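Local coordinates for protein aspartate carbamoyltransferase (Leishmania major, PDB 7K46) that probably catalyses the transfer of a carbamoyl group from carbamoyl phosphate to L-aspartate, the committed step of de novo pyrimidine synthesis, at residues A[265-273]-A[292-300]. Sequence-based numbering, arbitrary orientation. Where two conformers were deposited one is given.
Sequences SKASLLIDK and VDELSTDID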
loop_
_atom_site.group_PDB
_atom_site.type_symbol
_atom_site.label_atom_id
_atom_site.label_comp_id
_atom_site.label_asym_id
_atom_site.label_seq_id
_atom_site.Cartn_x
_atom_site.Cartn_y
_atom_site.Cartn_z
ATOM N N SER A 265 -39.733 -7.057 10.399
ATOM C CA SER A 265 -39.076 -8.170 11.074
ATOM C C SER A 265 -37.834 -7.756 11.852
ATOM O O SER A 265 -37.320 -8.561 12.633
ATOM C CB SER A 265 -38.697 -9.247 10.058
ATOM O OG SER A 265 -39.804 -9.550 9.233
ATOM N N LYS A 266 -37.339 -6.532 11.661
ATOM C CA LYS A 266 -36.114 -6.116 12.341
ATOM C C LYS A 266 -36.271 -6.158 13.858
ATOM O O LYS A 266 -35.334 -6.526 14.577
ATOM C CB LYS A 266 -35.708 -4.713 11.885
ATOM C CG LYS A 266 -35.089 -4.676 10.489
ATOM C CD LYS A 266 -34.703 -3.261 10.090
ATOM C CE LYS A 266 -34.065 -3.225 8.699
ATOM N NZ LYS A 266 -33.905 -1.816 8.213
ATOM N N ALA A 267 -37.448 -5.786 14.365
ATOM C CA ALA A 267 -37.638 -5.715 15.810
ATOM C C ALA A 267 -37.482 -7.078 16.476
ATOM O O ALA A 267 -37.005 -7.157 17.612
ATOM C CB ALA A 267 -39.007 -5.116 16.134
ATOM N N SER A 268 -37.858 -8.160 15.792
ATOM C CA SER A 268 -37.778 -9.481 16.406
ATOM C C SER A 268 -36.359 -10.041 16.430
ATOM O O SER A 268 -36.101 -10.990 17.177
ATOM C CB SER A 268 -38.716 -10.463 15.692
ATOM O OG SER A 268 -38.503 -10.479 14.294
ATOM N N LEU A 269 -35.435 -9.477 15.647
ATOM C CA LEU A 269 -34.047 -9.917 15.661
ATOM C C LEU A 269 -33.115 -8.953 16.385
ATOM O O LEU A 269 -31.970 -9.326 16.679
ATOM C CB LEU A 269 -33.532 -10.115 14.225
ATOM C CG LEU A 269 -34.280 -10.969 13.189
ATOM C CD1 LEU A 269 -33.296 -11.470 12.124
ATOM C CD2 LEU A 269 -35.023 -12.139 13.790
ATOM N N LEU A 270 -33.572 -7.736 16.678
ATOM C CA LEU A 270 -32.715 -6.693 17.238
ATOM C C LEU A 270 -32.119 -7.123 18.572
ATOM O O LEU A 270 -32.823 -7.641 19.443
ATOM C CB LEU A 270 -33.529 -5.407 17.428
ATOM C CG LEU A 270 -32.837 -4.280 18.205
ATOM C CD1 LEU A 270 -31.611 -3.786 17.457
ATOM C CD2 LEU A 270 -33.802 -3.122 18.482
ATOM N N ILE A 271 -30.815 -6.905 18.738
ATOM C CA ILE A 271 -30.153 -7.101 20.023
ATOM C C ILE A 271 -29.776 -5.725 20.556
ATOM O O ILE A 271 -28.995 -5.000 19.926
ATOM C CB ILE A 271 -28.922 -8.017 19.910
ATOM C CG1 ILE A 271 -29.335 -9.436 19.493
ATOM C CG2 ILE A 271 -28.189 -8.096 21.254
ATOM C CD1 ILE A 271 -28.146 -10.306 19.109
ATOM N N ASP A 272 -30.355 -5.351 21.696
ATOM C CA ASP A 272 -30.066 -4.071 22.335
ATOM C C ASP A 272 -30.040 -4.292 23.845
ATOM O O ASP A 272 -30.097 -5.426 24.327
ATOM C CB ASP A 272 -31.087 -3.001 21.915
ATOM C CG ASP A 272 -32.524 -3.392 22.232
ATOM O OD1 ASP A 272 -32.751 -4.497 22.775
ATOM O OD2 ASP A 272 -33.436 -2.588 21.921
ATOM N N LYS A 273 -29.955 -3.191 24.594
ATOM C CA LYS A 273 -29.898 -3.288 26.047
ATOM C C LYS A 273 -31.151 -3.960 26.602
ATOM O O LYS A 273 -31.063 -4.797 27.504
ATOM C CB LYS A 273 -29.708 -1.897 26.655
ATOM C CG LYS A 273 -29.483 -1.896 28.158
ATOM C CD LYS A 273 -29.157 -0.493 28.702
ATOM C CE LYS A 273 -30.393 0.401 28.766
ATOM N NZ LYS A 273 -30.139 1.705 29.455
ATOM N N VAL A 292 -25.547 -2.927 10.676
ATOM C CA VAL A 292 -26.332 -1.717 10.482
ATOM C C VAL A 292 -26.991 -1.412 11.820
ATOM O O VAL A 292 -26.321 -0.982 12.766
ATOM C CB VAL A 292 -27.360 -1.857 9.341
ATOM C CG1 VAL A 292 -27.980 -0.504 9.006
ATOM C CG2 VAL A 292 -26.701 -2.441 8.105
ATOM N N ASP A 293 -28.291 -1.674 11.931
ATOM C CA ASP A 293 -29.061 -1.370 13.128
ATOM C C ASP A 293 -29.440 -2.606 13.932
ATOM O O ASP A 293 -30.084 -2.469 14.977
ATOM C CB ASP A 293 -30.332 -0.597 12.744
ATOM C CG ASP A 293 -31.014 -1.153 11.489
ATOM O OD1 ASP A 293 -30.671 -2.273 11.034
ATOM O OD2 ASP A 293 -31.901 -0.452 10.948
ATOM N N GLU A 294 -29.081 -3.807 13.466
ATOM C CA GLU A 294 -29.506 -5.045 14.115
ATOM C C GLU A 294 -28.780 -5.291 15.429
ATOM O O GLU A 294 -29.127 -6.231 16.159
ATOM C CB GLU A 294 -29.298 -6.234 13.164
ATOM C CG GLU A 294 -27.831 -6.589 12.892
ATOM C CD GLU A 294 -27.190 -5.731 11.806
ATOM O OE1 GLU A 294 -27.789 -4.710 11.389
ATOM O OE2 GLU A 294 -26.076 -6.086 11.362
ATOM N N LEU A 295 -27.777 -4.473 15.726
ATOM C CA LEU A 295 -27.013 -4.561 16.960
ATOM C C LEU A 295 -26.858 -3.136 17.476
ATOM O O LEU A 295 -26.097 -2.354 16.901
ATOM C CB LEU A 295 -25.660 -5.220 16.686
ATOM C CG LEU A 295 -24.623 -5.475 17.764
ATOM C CD1 LEU A 295 -25.225 -6.264 18.887
ATOM C CD2 LEU A 295 -23.472 -6.248 17.121
ATOM N N SER A 296 -27.596 -2.789 18.528
ATOM C CA SER A 296 -27.623 -1.397 18.975
ATOM C C SER A 296 -26.289 -0.968 19.580
ATOM O O SER A 296 -25.581 -1.756 20.215
ATOM C CB SER A 296 -28.738 -1.175 19.997
ATOM O OG SER A 296 -28.698 0.153 20.491
ATOM N N THR A 297 -25.950 0.311 19.383
ATOM C CA THR A 297 -24.798 0.860 20.089
ATOM C C THR A 297 -25.023 0.929 21.595
ATOM O O THR A 297 -24.053 1.132 22.336
ATOM C CB THR A 297 -24.461 2.259 19.578
ATOM O OG1 THR A 297 -25.588 3.113 19.784
ATOM C CG2 THR A 297 -24.112 2.227 18.100
ATOM N N ASP A 298 -26.260 0.757 22.074
ATOM C CA ASP A 298 -26.485 0.892 23.509
ATOM C C ASP A 298 -26.018 -0.324 24.308
ATOM O O ASP A 298 -26.144 -0.311 25.538
ATOM C CB ASP A 298 -27.961 1.239 23.803
ATOM C CG ASP A 298 -28.934 0.073 23.599
ATOM O OD1 ASP A 298 -28.522 -1.057 23.275
ATOM O OD2 ASP A 298 -30.153 0.309 23.791
ATOM N N ILE A 299 -25.458 -1.353 23.663
ATOM C CA ILE A 299 -24.743 -2.419 24.365
ATOM C C ILE A 299 -23.249 -2.420 24.045
ATOM O O ILE A 299 -22.541 -3.342 24.453
ATOM C CB ILE A 299 -25.338 -3.813 24.089
ATOM C CG1 ILE A 299 -25.285 -4.163 22.597
ATOM C CG2 ILE A 299 -26.744 -3.934 24.636
ATOM C CD1 ILE A 299 -25.424 -5.650 22.343
ATOM N N ASP A 300 -22.740 -1.403 23.346
ATOM C CA ASP A 300 -21.340 -1.438 22.925
ATOM C C ASP A 300 -20.362 -1.429 24.096
ATOM O O ASP A 300 -19.213 -1.853 23.924
ATOM C CB ASP A 300 -21.030 -0.259 21.999
ATOM C CG ASP A 300 -21.576 -0.455 20.597
ATOM O OD1 ASP A 300 -22.122 -1.544 20.314
ATOM O OD2 ASP A 300 -21.459 0.486 19.781
HETATM O O HOH W 1 -29.457 -8.981 15.585
#
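Ile271 and Leu295 pair in a single parallel beta bridge, which ties the connection between helices 262-269 and 273-276 to the loop that follows strand 284-286. Ile271 N gives its hydrogen to Glu294 O (3.2 Å), and Ile271 O takes one from Ser296 N (3.0 Å). A water donates to both Leu269 O and Glu294 O, so Glu294 O receives a second hydrogen. Ile271 suits the buried position: the torsion that sets CG2 opposite the amide nitrogen turns this branch to Ile299 CD1 (3.8 Å), and the side chain also packs on strands 163-167 and 237-240 of the parallel sheet in the Asp/Orn-binding domain. In aspartate carbamoyltransferases the loop after this last strand borders the active site; here Glu294 OE2 hydrogen-bonds His287 NE2. Farther along, Ser296 makes an ST turn, its short hydroxyl accepting at OG from Asp298 N at 3.0 Å. The short Asp298 carboxylate reaches Lys273 N with OD1 (2.9 Å), a bent bond of 138° on the syn side but 34° out of the carboxylate plane. Asp272, the N-cap, holds Arg275 N through OD1, so two acidic side chains serve amides at this helix start. Lys266 NZ pairs chiefly with Glu263; its long salt bridge to Asp293 is doubtful.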